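Local coordinates for protein pumilio homology domain family member 4 (Saccharomyces cerevisiae, PDB 3BWT) that binds messenger RNA as a single strand through its Pumilio homology domain, an arc of eight helical repeats, and takes part in regulating gene expression, at residues H86-E89 against I90-P94; P312-V315 against G316-N320; N247-E250 against K251-T255; A6-D9 against Q10-S14; Q65-L68 against E69-T73. One frame throughout, in Å; residues are numbered along the deposited sequence.

Interaction 1. Residues H86-E89 against I90-P94; sequences HFVE and ISLNP
I90 turns its longer branch back over the preceding turn of helix 87-92 and meets H86 and F87 there. Its CB lies 3.5 Å from H86 O, the carbonyl that also accepts I90 N in the first backbone bond of the helix. CG1 stands anti to the carbonyl carbon (chi1 -56°), which lays it against H86 O at 3.0 Å. CD1 still lies against that oxygen, 3.4 Å from H86 O, before it comes to the edge of the F87 ring, near the ring plane, with I90 CD1 4.1 Å from F87 CD1. Isoleucine suits this buried spot because its apolar branch is long enough to reach the ring edge. At the next residue, F87 O is gripped twice by S91: S91 N binds it at 2.8 Å, and S91 OG also at 2.8 Å, the two donors arriving from opposite faces of the carbonyl plane. This buried hydroxyl therefore finds its partner within its own helix. With the hydroxyl removed, as by an alanine here, F87 O would probably keep only the backbone bond, beside a small gap. On the more open side, V88 CG1 and L92 CD1 touch lightly at 4.3 Å. Within Pumilio repeat 3, I90 packs on V52 and M55 of helix 51-55 in the preceding repeat, while F87, I90 and S91 all pack on L100 of helix 96-106 and F87 reaches on to helix 110-120.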
loop_
_atom_site.group_PDB
_atom_site.type_symbol
_atom_site.label_atom_id
_atom_site.label_comp_id
_atom_site.label_asym_id
_atom_site.label_seq_id
_atom_site.Cartn_x
_atom_site.Cartn_y
_atom_site.Cartn_z
ATOM N N HIS A 86 -17.076 -17.071 6.544
ATOM C CA HIS A 86 -15.747 -17.614 6.743
ATOM C C HIS A 86 -14.678 -16.723 6.132
ATOM O O HIS A 86 -13.582 -17.171 5.812
ATOM C CB HIS A 86 -15.684 -19.013 6.158
ATOM C CG HIS A 86 -16.693 -19.937 6.749
ATOM N ND1 HIS A 86 -17.890 -20.224 6.130
ATOM C CD2 HIS A 86 -16.702 -20.607 7.923
ATOM C CE1 HIS A 86 -18.585 -21.050 6.891
ATOM N NE2 HIS A 86 -17.884 -21.300 7.982
ATOM N N PHE A 87 -15.008 -15.450 5.983
ATOM C CA PHE A 87 -14.118 -14.523 5.316
ATOM C C PHE A 87 -12.789 -14.369 6.037
ATOM O O PHE A 87 -11.758 -14.232 5.390
ATOM C CB PHE A 87 -14.805 -13.175 5.117
ATOM C CG PHE A 87 -15.590 -13.093 3.853
ATOM C CD1 PHE A 87 -15.705 -14.202 3.029
ATOM C CD2 PHE A 87 -16.226 -11.922 3.490
ATOM C CE1 PHE A 87 -16.434 -14.137 1.854
ATOM C CE2 PHE A 87 -16.959 -11.850 2.327
ATOM C CZ PHE A 87 -17.067 -12.959 1.504
ATOM N N VAL A 88 -12.803 -14.401 7.366
ATOM C CA VAL A 88 -11.561 -14.279 8.129
ATOM C C VAL A 88 -10.643 -15.456 7.828
ATOM O O VAL A 88 -9.469 -15.286 7.512
ATOM C CB VAL A 88 -11.813 -14.199 9.655
ATOM C CG1 VAL A 88 -10.535 -14.452 10.416
ATOM C CG2 VAL A 88 -12.390 -12.843 10.027
ATOM N N GLU A 89 -11.193 -16.656 7.930
ATOM C CA GLU A 89 -10.436 -17.855 7.634
ATOM C C GLU A 89 -9.854 -17.782 6.230
ATOM O O GLU A 89 -8.693 -18.115 6.012
ATOM C CB GLU A 89 -11.334 -19.083 7.758
ATOM C CG GLU A 89 -10.652 -20.373 7.361
ATOM C CD GLU A 89 -11.623 -21.513 7.182
ATOM O OE1 GLU A 89 -12.800 -21.399 7.621
ATOM O OE2 GLU A 89 -11.199 -22.522 6.591
ATOM N N ILE A 90 -10.673 -17.347 5.280
ATOM C CA ILE A 90 -10.278 -17.297 3.880
ATOM C C ILE A 90 -9.221 -16.227 3.636
ATOM O O ILE A 90 -8.274 -16.449 2.890
ATOM C CB ILE A 90 -11.489 -17.051 2.967
ATOM C CG1 ILE A 90 -12.555 -18.125 3.197
ATOM C CG2 ILE A 90 -11.072 -17.026 1.513
ATOM C CD1 ILE A 90 -13.846 -17.869 2.472
ATOM N N SER A 91 -9.384 -15.076 4.276
ATOM C CA SER A 91 -8.471 -13.953 4.113
ATOM C C SER A 91 -7.084 -14.190 4.711
ATOM O O SER A 91 -6.107 -13.591 4.264
ATOM C CB SER A 91 -9.065 -12.694 4.736
ATOM O OG SER A 91 -10.221 -12.277 4.041
ATOM N N LEU A 92 -6.999 -15.047 5.728
ATOM C CA LEU A 92 -5.729 -15.329 6.371
ATOM C C LEU A 92 -4.895 -16.300 5.539
ATOM O O LEU A 92 -3.669 -16.342 5.666
ATOM C CB LEU A 92 -5.946 -15.883 7.777
ATOM C CG LEU A 92 -6.598 -14.963 8.810
ATOM C CD1 LEU A 92 -6.438 -15.562 10.200
ATOM C CD2 LEU A 92 -6.017 -13.553 8.774
ATOM N N ASN A 93 -5.571 -17.048 4.675
ATOM C CA ASN A 93 -4.956 -18.062 3.825
ATOM C C ASN A 93 -4.331 -17.454 2.569
ATOM O O ASN A 93 -4.921 -16.578 1.930
ATOM C CB ASN A 93 -6.019 -19.109 3.451
ATOM C CG ASN A 93 -5.502 -20.189 2.511
ATOM O OD1 ASN A 93 -5.373 -19.979 1.306
ATOM N ND2 ASN A 93 -5.254 -21.365 3.056
ATOM N N PRO A 94 -3.130 -17.921 2.203
ATOM C CA PRO A 94 -2.425 -17.347 1.054
ATOM C C PRO A 94 -3.258 -17.458 -0.225
ATOM O O PRO A 94 -3.160 -16.595 -1.093
ATOM C CB PRO A 94 -1.174 -18.224 0.931
ATOM C CG PRO A 94 -1.129 -19.061 2.140
ATOM C CD PRO A 94 -2.503 -19.160 2.675
#

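Interaction 2. Residues P312-V315 against G316-N320; sequences PLLV and GPIRN
R319 bends back over the preceding loop so that its NH1 donates to L314 O at 3.1 Å. The bond is fairly straight (157° at the hydrogen), and the acceptor lies close to the guanidinium plane, at the edge of the group. A bend at chi3 (73°) brings the guanidinium round to this carbonyl, while R319 CG rests 3.7 Å from V315 CA, laying the aliphatic part of the arginine along the backbone it binds. Arginine suits such a surface place, since its stem can pack on the chain while its head supplies a donor. The second first-shell contact is apolar: L314 CD2 meets I318 CG2 at 3.6 Å, the two side chains crossing at about a right angle. The other branch of the isoleucine runs back along the chain, and I318 CD1 stops 3.7 Å from L313 O.

Behind these contacts stands the backbone. L314 is the centre of an inverse gamma turn, closed by a weak bond from V315 N to L313 O, and this tight bend presents L314 O to the arginine. G316 then adopts a positive phi (74°), a conformation that favours glycine, and P317 leads into a turn with helical backbone angles, though not a regular helix, in which N320 N binds P317 O at 2.9 Å. That turn carries I318 and R319 back toward the leucines. Near the C-terminal end of the Pumilio homology domain, the loop joins helix 300-310 to helix 322-328 and lies against the end of helix 256-279: L313, L314 and I318 pack on L279, and L314 also touches I327 and I328 of helix 322-328.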
loop_
_atom_site.group_PDB
_atom_site.type_symbol
_atom_site.label_atom_id
_atom_site.label_comp_id
_atom_site.label_asym_id
_atom_site.label_seq_id
_atom_site.Cartn_x
_atom_site.Cartn_y
_atom_site.Cartn_z
ATOM N N PRO A 312 34.519 24.080 3.291
ATOM C CA PRO A 312 35.526 24.176 4.354
ATOM C C PRO A 312 35.632 22.886 5.163
ATOM O O PRO A 312 36.672 22.609 5.776
ATOM C CB PRO A 312 34.992 25.300 5.246
ATOM C CG PRO A 312 34.126 26.103 4.364
ATOM C CD PRO A 312 33.505 25.142 3.398
ATOM N N LEU A 313 34.565 22.099 5.158
ATOM C CA LEU A 313 34.506 20.902 5.982
ATOM C C LEU A 313 35.112 19.709 5.269
ATOM O O LEU A 313 35.513 18.737 5.906
ATOM C CB LEU A 313 33.062 20.610 6.396
ATOM C CG LEU A 313 32.539 21.612 7.422
ATOM C CD1 LEU A 313 31.011 21.646 7.489
ATOM C CD2 LEU A 313 33.152 21.289 8.778
ATOM N N LEU A 314 35.192 19.793 3.948
ATOM C CA LEU A 314 35.690 18.674 3.158
ATOM C C LEU A 314 37.208 18.666 3.047
ATOM O O LEU A 314 37.767 18.922 1.981
ATOM C CB LEU A 314 35.040 18.656 1.772
ATOM C CG LEU A 314 33.553 18.300 1.800
ATOM C CD1 LEU A 314 32.932 18.449 0.431
ATOM C CD2 LEU A 314 33.361 16.897 2.321
ATOM N N VAL A 315 37.872 18.367 4.158
ATOM C CA VAL A 315 39.328 18.302 4.185
ATOM C C VAL A 315 39.842 17.144 5.049
ATOM O O VAL A 315 39.223 16.751 6.042
ATOM C CB VAL A 315 39.945 19.636 4.649
ATOM C CG1 VAL A 315 39.661 20.731 3.629
ATOM C CG2 VAL A 315 39.404 20.029 6.021
ATOM N N GLY A 316 40.982 16.594 4.654
ATOM C CA GLY A 316 41.589 15.504 5.389
ATOM C C GLY A 316 40.850 14.196 5.196
ATOM O O GLY A 316 40.622 13.768 4.058
ATOM N N PRO A 317 40.462 13.561 6.315
ATOM C CA PRO A 317 39.840 12.231 6.376
ATOM C C PRO A 317 38.607 12.108 5.484
ATOM O O PRO A 317 38.585 11.263 4.590
ATOM C CB PRO A 317 39.430 12.103 7.849
ATOM C CG PRO A 317 40.339 13.031 8.581
ATOM C CD PRO A 317 40.570 14.181 7.648
ATOM N N ILE A 318 37.604 12.945 5.730
ATOM C CA ILE A 318 36.336 12.860 5.024
ATOM C C ILE A 318 36.559 12.768 3.523
ATOM O O ILE A 318 35.820 12.085 2.816
ATOM C CB ILE A 318 35.453 14.082 5.317
ATOM C CG1 ILE A 318 35.082 14.123 6.800
ATOM C CG2 ILE A 318 34.210 14.088 4.416
ATOM C CD1 ILE A 318 34.414 15.411 7.231
ATOM N N ARG A 319 37.591 13.444 3.039
ATOM C CA ARG A 319 37.835 13.528 1.603
ATOM C C ARG A 319 38.073 12.179 0.934
ATOM O O ARG A 319 37.866 12.025 -0.273
ATOM C CB ARG A 319 39.005 14.468 1.315
ATOM C CG ARG A 319 38.638 15.938 1.388
ATOM C CD ARG A 319 39.610 16.774 0.575
ATOM N NE ARG A 319 39.413 16.610 -0.863
ATOM C CZ ARG A 319 38.775 17.488 -1.633
ATOM N NH1 ARG A 319 38.270 18.593 -1.101
ATOM N NH2 ARG A 319 38.642 17.264 -2.934
ATOM N N ASN A 320 38.503 11.203 1.723
ATOM C CA ASN A 320 38.896 9.908 1.183
ATOM C C ASN A 320 37.867 8.822 1.474
ATOM O O ASN A 320 37.935 7.714 0.929
ATOM C CB ASN A 320 40.283 9.519 1.705
ATOM C CG ASN A 320 41.373 10.460 1.206
ATOM O OD1 ASN A 320 41.549 10.642 -0.004
ATOM N ND2 ASN A 320 42.103 11.072 2.136
#

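Interaction 3. Residues N247-E250 against K251-T255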
loop_
_atom_site.group_PDB
_atom_site.type_symbol
_atom_site.label_atom_id
_atom_site.label_comp_id
_atom_site.label_asym_id
_atom_site.label_seq_id
_atom_site.Cartn_x
_atom_site.Cartn_y
_atom_site.Cartn_z
ATOM N N ASN A 247 13.706 10.155 5.763
ATOM C CA ASN A 247 12.957 9.797 4.560
ATOM C C ASN A 247 11.964 10.884 4.234
ATOM O O ASN A 247 11.748 11.217 3.081
ATOM C CB ASN A 247 12.191 8.496 4.764
ATOM C CG ASN A 247 13.095 7.294 4.866
ATOM O OD1 ASN A 247 12.669 6.246 5.335
ATOM N ND2 ASN A 247 14.350 7.436 4.429
ATOM N N VAL A 248 11.354 11.422 5.279
ATOM C CA VAL A 248 10.396 12.500 5.146
ATOM C C VAL A 248 11.095 13.807 4.769
ATOM O O VAL A 248 10.653 14.518 3.873
ATOM C CB VAL A 248 9.575 12.680 6.443
ATOM C CG1 VAL A 248 8.598 13.830 6.293
ATOM C CG2 VAL A 248 8.828 11.400 6.778
ATOM N N ILE A 249 12.191 14.127 5.442
ATOM C CA ILE A 249 12.902 15.354 5.112
ATOM C C ILE A 249 13.262 15.375 3.623
ATOM O O ILE A 249 12.980 16.357 2.929
ATOM C CB ILE A 249 14.148 15.559 5.985
ATOM C CG1 ILE A 249 13.752 15.683 7.457
ATOM C CG2 ILE A 249 14.878 16.803 5.554
ATOM C CD1 ILE A 249 13.097 16.994 7.808
ATOM N N GLU A 250 13.867 14.288 3.143
ATOM C CA GLU A 250 14.163 14.103 1.718
ATOM C C GLU A 250 12.932 14.218 0.822
ATOM O O GLU A 250 12.993 14.773 -0.278
ATOM C CB GLU A 250 14.787 12.728 1.482
ATOM C CG GLU A 250 16.304 12.706 1.486
ATOM C CD GLU A 250 16.856 11.709 0.484
ATOM O OE1 GLU A 250 16.044 11.078 -0.233
ATOM O OE2 GLU A 250 18.093 11.559 0.408
ATOM N N LYS A 251 11.819 13.664 1.284
ATOM C CA LYS A 251 10.588 13.716 0.518
ATOM C C LYS A 251 10.194 15.172 0.280
ATOM O O LYS A 251 9.834 15.555 -0.831
ATOM C CB LYS A 251 9.472 12.980 1.250
ATOM C CG LYS A 251 8.159 13.020 0.505
ATOM C CD LYS A 251 8.343 12.489 -0.893
ATOM C CE LYS A 251 7.051 12.518 -1.652
ATOM N NZ LYS A 251 7.146 11.696 -2.891
ATOM N N ILE A 252 10.269 15.970 1.338
ATOM C CA ILE A 252 10.004 17.402 1.275
ATOM C C ILE A 252 11.045 18.139 0.420
ATOM O O ILE A 252 10.695 18.996 -0.400
ATOM C CB ILE A 252 9.960 18.011 2.686
ATOM C CG1 ILE A 252 8.723 17.527 3.436
ATOM C CG2 ILE A 252 9.966 19.520 2.613
ATOM C CD1 ILE A 252 8.865 17.570 4.945
ATOM N N LEU A 253 12.320 17.802 0.603
ATOM C CA LEU A 253 13.376 18.405 -0.210
ATOM C C LEU A 253 13.154 18.135 -1.692
ATOM O O LEU A 253 13.648 18.871 -2.538
ATOM C CB LEU A 253 14.759 17.884 0.193
ATOM C CG LEU A 253 15.332 18.407 1.506
ATOM C CD1 LEU A 253 16.724 17.844 1.726
ATOM C CD2 LEU A 253 15.347 19.932 1.505
ATOM N N LYS A 254 12.421 17.068 -1.997
ATOM C CA LYS A 254 12.172 16.674 -3.383
ATOM C C LYS A 254 10.781 17.092 -3.858
ATOM O O LYS A 254 10.364 16.756 -4.967
ATOM C CB LYS A 254 12.383 15.163 -3.567
ATOM C CG LYS A 254 13.844 14.729 -3.523
ATOM C CD LYS A 254 13.992 13.228 -3.756
ATOM C CE LYS A 254 15.458 12.825 -3.905
ATOM N NZ LYS A 254 15.624 11.407 -4.354
ATOM N N THR A 255 10.068 17.830 -3.018
ATOM C CA THR A 255 8.787 18.390 -3.421
ATOM C C THR A 255 8.931 19.882 -3.722
ATOM O O THR A 255 8.940 20.712 -2.809
ATOM C CB THR A 255 7.727 18.168 -2.348
ATOM O OG1 THR A 255 7.655 16.767 -2.060
ATOM C CG2 THR A 255 6.356 18.673 -2.818
#
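The bond from L253 N to I249 O, 2.8 Å long, is the shortest across this turn of helix 245-253; it is nearly straight and lies in the carbonyl plane. The bond before it, from I252 N to V248 O, is as regular at 2.9 Å, whereas K254 N binds E250 O only weakly as the helix ends. There the threonine takes over: T255 OG1 donates to K251 O at 2.8 Å, so a side-chain hydroxyl engages a carbonyl of the last turn. Threonine suits this exit because its hydroxyl satisfies K251 O while its methyl tolerates the buried setting, against I213.

The side chains divide by face. V248 CG1 touches I252 CD1 at 4.0 Å, crossing obliquely, and I249 CG2 lies 4.4 Å from L253 CD1; these branched aliphatics make the inward surface. On the polar face E250 and K254 run side by side, with E250 OE1 4.2 Å from K254 NZ, too far for a salt bridge but close enough for the opposite charges probably to attract. E250 OE2 has a weak bond to T290. K251 leads the other way, its chain folded about chi2 (55°) so that NZ reaches the hydroxyl of T214. In PUF proteins the second helix of each repeat lines the concave RNA-binding face; N247 falls where relatives stack a side chain on a base, and E250 where they meet a base edge. Within Pumilio repeat 7, I252 packs on I213 of helix 205-219 and V258 of helix 256-279, while I249 and L253 meet M262 of helix 256-279 and V287 of helix 284-298.

Interaction 4. Residues A6-D9 against Q10-S14; sequences AVLD and QYIGS
Y11 N folds back to L8 O, 2.8 Å away, with the donor well above the carbonyl plane, and the chain then makes a type II beta turn from Y11 to S14, in which S14 N bonds to Y11 O. The tyrosine side chain lies back along the segment before it: a chi1 of -71° sets CG beside the backbone N and turns the ring toward A6. A6 CB comes to the ring at its edge, near the plane, 3.9 Å from Y11 CE2. Alanine's small methyl can lie at the ring edge.

A second apolar pair joins L8 CD2 and I12 CD1, 4.3 Å apart. I12 CG1 also rests on the backbone, 3.6 Å from D9 O. This is the irregular entry to the first Pumilio repeat of the superhelix, just ahead of helix 15-18, and its side chains lie against the helices of the first repeat. G13 carries a positive phi (91°) at the third place of the type II turn, where a CB would be jammed against the preceding carbonyl and glycine is called for; its N-H bonds to E46.

Further out, the tyrosine ring meets that of F27 with the planes at about 70°, and it touches F3 and L18 as well. Loss of the ring, with an alanine here, is likely to deprive A6 and F27 of their common partner and open a gap between this loop and the helices behind it. The buried L8 packs on L35, I15 and A39, and I12 lies on A42 of helix 37-47.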
loop_
_atom_site.group_PDB
_atom_site.type_symbol
_atom_site.label_atom_id
_atom_site.label_comp_id
_atom_site.label_asym_id
_atom_site.label_seq_id
_atom_site.Cartn_x
_atom_site.Cartn_y
_atom_site.Cartn_z
ATOM N N ALA A 6 -10.225 -36.016 -22.401
ATOM C CA ALA A 6 -11.384 -36.287 -21.556
ATOM C C ALA A 6 -12.447 -35.224 -21.758
ATOM O O ALA A 6 -12.218 -34.211 -22.426
ATOM C CB ALA A 6 -10.993 -36.393 -20.088
ATOM N N VAL A 7 -13.609 -35.460 -21.172
ATOM C CA VAL A 7 -14.790 -34.664 -21.470
ATOM C C VAL A 7 -15.589 -34.371 -20.197
ATOM O O VAL A 7 -15.752 -35.238 -19.346
ATOM C CB VAL A 7 -15.662 -35.398 -22.514
ATOM C CG1 VAL A 7 -17.130 -34.983 -22.405
ATOM C CG2 VAL A 7 -15.111 -35.160 -23.910
ATOM N N LEU A 8 -16.070 -33.142 -20.063
ATOM C CA LEU A 8 -16.796 -32.744 -18.871
ATOM C C LEU A 8 -17.827 -33.802 -18.489
ATOM O O LEU A 8 -17.940 -34.197 -17.326
ATOM C CB LEU A 8 -17.485 -31.401 -19.103
ATOM C CG LEU A 8 -17.673 -30.479 -17.893
ATOM C CD1 LEU A 8 -18.890 -29.596 -18.078
ATOM C CD2 LEU A 8 -17.786 -31.256 -16.591
ATOM N N ASP A 9 -18.570 -34.281 -19.479
ATOM C CA ASP A 9 -19.717 -35.138 -19.206
ATOM C C ASP A 9 -19.376 -36.442 -18.493
ATOM O O ASP A 9 -20.230 -37.037 -17.844
ATOM C CB ASP A 9 -20.511 -35.403 -20.485
ATOM C CG ASP A 9 -21.278 -34.184 -20.948
ATOM O OD1 ASP A 9 -21.394 -33.221 -20.169
ATOM O OD2 ASP A 9 -21.764 -34.188 -22.100
ATOM N N GLN A 10 -18.131 -36.884 -18.590
ATOM C CA GLN A 10 -17.751 -38.125 -17.931
ATOM C C GLN A 10 -17.464 -37.908 -16.459
ATOM O O GLN A 10 -17.259 -38.867 -15.711
ATOM C CB GLN A 10 -16.556 -38.781 -18.615
ATOM C CG GLN A 10 -15.295 -37.935 -18.649
ATOM C CD GLN A 10 -14.148 -38.656 -19.325
ATOM O OE1 GLN A 10 -13.506 -39.524 -18.728
ATOM N NE2 GLN A 10 -13.886 -38.305 -20.578
ATOM N N TYR A 11 -17.458 -36.653 -16.031
ATOM C CA TYR A 11 -17.103 -36.371 -14.643
ATOM C C TYR A 11 -18.291 -35.925 -13.808
ATOM O O TYR A 11 -18.185 -35.777 -12.594
ATOM C CB TYR A 11 -15.944 -35.376 -14.571
ATOM C CG TYR A 11 -14.639 -35.998 -15.015
ATOM C CD1 TYR A 11 -14.036 -36.987 -14.252
ATOM C CD2 TYR A 11 -14.022 -35.618 -16.206
ATOM C CE1 TYR A 11 -12.851 -37.578 -14.642
ATOM C CE2 TYR A 11 -12.824 -36.212 -16.611
ATOM C CZ TYR A 11 -12.245 -37.196 -15.819
ATOM O OH TYR A 11 -11.055 -37.805 -16.185
ATOM N N ILE A 12 -19.426 -35.736 -14.472
ATOM C CA ILE A 12 -20.642 -35.325 -13.799
ATOM C C ILE A 12 -20.926 -36.254 -12.640
ATOM O O ILE A 12 -20.993 -37.474 -12.807
ATOM C CB ILE A 12 -21.831 -35.319 -14.763
ATOM C CG1 ILE A 12 -21.598 -34.297 -15.878
ATOM C CG2 ILE A 12 -23.114 -34.992 -14.021
ATOM C CD1 ILE A 12 -21.608 -32.856 -15.404
ATOM N N GLY A 13 -21.082 -35.670 -11.459
ATOM C CA GLY A 13 -21.293 -36.440 -10.247
ATOM C C GLY A 13 -19.992 -36.779 -9.548
ATOM O O GLY A 13 -19.992 -37.414 -8.498
ATOM N N SER A 14 -18.880 -36.337 -10.124
ATOM C CA SER A 14 -17.566 -36.633 -9.568
ATOM C C SER A 14 -16.635 -35.438 -9.721
ATOM O O SER A 14 -15.426 -35.548 -9.526
ATOM C CB SER A 14 -16.969 -37.856 -10.261
ATOM O OG SER A 14 -17.966 -38.842 -10.477
#

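Interaction 5. Residues Q65-L68 against E69-T73; sequences QKLL and EEVTT
Q65 O takes a weak bond from E69 N at 3.4 Å, the first link in this last turn of helix 60-70, while Q65 NE2 bonds to N61 OD1. N61 and Q65 occupy positions that read base edges in PUF relatives, consistent with a similar use here. K66 comes next and carries the polar contact. Kinked at chi2 (58°), its chain reaches the glutamates three and four residues on: K66 NZ is 3.5 Å from E69 OE1 and 3.4 Å from E70 OE1, a salt-bridge network in which the lysine crosses E69 at about a right angle and runs beside E70, its hydrogen bond to E70 being weak. Lysine is apt here because its long chain spans the turn, and D33 provides another salt bridge to the same NZ, so three carboxylates probably share one charge. L67 O then meets V71 N, a weak bond at 3.0 Å, where the chain leaves the helix; L67 CG and V71 CG2 just touch at 4.5 Å. L68 is buried like L67. Within Pumilio repeat 2, L67 packs on L32 of helix 22-34 and I43 of helix 37-47, L68 on L103 of helix 96-106, and both on L79 of helix 73-83.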
loop_
_atom_site.group_PDB
_atom_site.type_symbol
_atom_site.label_atom_id
_atom_site.label_comp_id
_atom_site.label_asym_id
_atom_site.label_seq_id
_atom_site.Cartn_x
_atom_site.Cartn_y
_atom_site.Cartn_z
ATOM N N GLN A 65 -11.746 -18.991 -8.589
ATOM C CA GLN A 65 -11.497 -17.711 -9.248
ATOM C C GLN A 65 -12.042 -17.735 -10.662
ATOM O O GLN A 65 -12.665 -16.775 -11.117
ATOM C CB GLN A 65 -10.003 -17.415 -9.309
ATOM C CG GLN A 65 -9.391 -17.054 -7.980
ATOM C CD GLN A 65 -8.020 -16.462 -8.129
ATOM O OE1 GLN A 65 -7.851 -15.408 -8.736
ATOM N NE2 GLN A 65 -7.025 -17.130 -7.568
ATOM N N LYS A 66 -11.787 -18.836 -11.360
ATOM C CA LYS A 66 -12.240 -18.985 -12.724
ATOM C C LYS A 66 -13.762 -19.123 -12.713
ATOM O O LYS A 66 -14.463 -18.502 -13.515
ATOM C CB LYS A 66 -11.571 -20.197 -13.364
ATOM C CG LYS A 66 -11.850 -20.369 -14.848
ATOM C CD LYS A 66 -11.416 -19.152 -15.654
ATOM C CE LYS A 66 -11.951 -19.219 -17.082
ATOM N NZ LYS A 66 -12.165 -17.860 -17.653
ATOM N N LEU A 67 -14.260 -19.918 -11.773
ATOM C CA LEU A 67 -15.693 -20.145 -11.610
ATOM C C LEU A 67 -16.426 -18.843 -11.369
ATOM O O LEU A 67 -17.481 -18.603 -11.944
ATOM C CB LEU A 67 -15.959 -21.102 -10.444
ATOM C CG LEU A 67 -17.399 -21.595 -10.331
ATOM C CD1 LEU A 67 -17.758 -22.463 -11.515
ATOM C CD2 LEU A 67 -17.614 -22.348 -9.042
ATOM N N LEU A 68 -15.856 -18.000 -10.514
ATOM C CA LEU A 68 -16.458 -16.707 -10.207
ATOM C C LEU A 68 -16.664 -15.821 -11.453
ATOM O O LEU A 68 -17.682 -15.141 -11.577
ATOM C CB LEU A 68 -15.648 -15.978 -9.133
ATOM C CG LEU A 68 -15.762 -16.558 -7.718
ATOM C CD1 LEU A 68 -14.557 -16.179 -6.852
ATOM C CD2 LEU A 68 -17.056 -16.132 -7.057
ATOM N N GLU A 69 -15.712 -15.831 -12.377
ATOM C CA GLU A 69 -15.860 -15.027 -13.585
ATOM C C GLU A 69 -17.003 -15.537 -14.447
ATOM O O GLU A 69 -17.742 -14.757 -15.035
ATOM C CB GLU A 69 -14.577 -15.036 -14.415
ATOM C CG GLU A 69 -13.431 -14.236 -13.829
ATOM C CD GLU A 69 -12.091 -14.618 -14.440
ATOM O OE1 GLU A 69 -12.054 -14.981 -15.639
ATOM O OE2 GLU A 69 -11.074 -14.570 -13.717
ATOM N N GLU A 70 -17.151 -16.854 -14.503
ATOM C CA GLU A 70 -17.942 -17.486 -15.554
ATOM C C GLU A 70 -19.378 -17.800 -15.140
ATOM O O GLU A 70 -20.234 -18.080 -15.984
ATOM C CB GLU A 70 -17.238 -18.756 -16.037
ATOM C CG GLU A 70 -17.355 -18.967 -17.530
ATOM C CD GLU A 70 -16.721 -17.841 -18.320
ATOM O OE1 GLU A 70 -15.570 -17.454 -17.999
ATOM O OE2 GLU A 70 -17.373 -17.345 -19.267
ATOM N N VAL A 71 -19.620 -17.728 -13.835
ATOM C CA VAL A 71 -20.881 -18.108 -13.206
ATOM C C VAL A 71 -21.891 -16.952 -13.344
ATOM O O VAL A 71 -21.478 -15.814 -13.609
ATOM C CB VAL A 71 -20.593 -18.478 -11.722
ATOM C CG1 VAL A 71 -20.896 -17.319 -10.771
ATOM C CG2 VAL A 71 -21.318 -19.726 -11.333
ATOM N N THR A 72 -23.196 -17.211 -13.200
ATOM C CA THR A 72 -24.171 -16.108 -13.335
ATOM C C THR A 72 -24.219 -15.285 -12.070
ATOM O O THR A 72 -23.598 -15.630 -11.075
ATOM C CB THR A 72 -25.632 -16.548 -13.656
ATOM O OG1 THR A 72 -26.198 -17.217 -12.521
ATOM C CG2 THR A 72 -25.695 -17.437 -14.878
ATOM N N THR A 73 -24.980 -14.200 -12.097
ATOM C CA THR A 73 -25.115 -13.392 -10.894
ATOM C C THR A 73 -25.842 -14.158 -9.788
ATOM O O THR A 73 -25.488 -14.053 -8.613
ATOM C CB THR A 73 -25.795 -12.055 -11.184
ATOM O OG1 THR A 73 -24.843 -11.182 -11.802
ATOM C CG2 THR A 73 -26.285 -11.420 -9.897
#

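In the fold
All five contacts are local turns of one chain, strung in series along the Pumilio homology domain. Interaction 4 lies at the start of repeat 1, interaction 5 in repeat 2 and interaction 1 in repeat 3: centres of interactions 4 and 5 are 19 Å apart, as are those of 5 and 1, and the nearest atoms of the latter pair come to about 8 Å without touching. Interaction 3 lies across the chain's centre, 38 Å from interaction 1 between centres, and interaction 2, near the C-terminal end, is 26 Å from interaction 3 between centres. Interactions 2 and 4, with centres 79 Å apart, therefore span the arc. Interactions 3 and 5 lie on helices that in this family probably face RNA, 46 Å apart between centres.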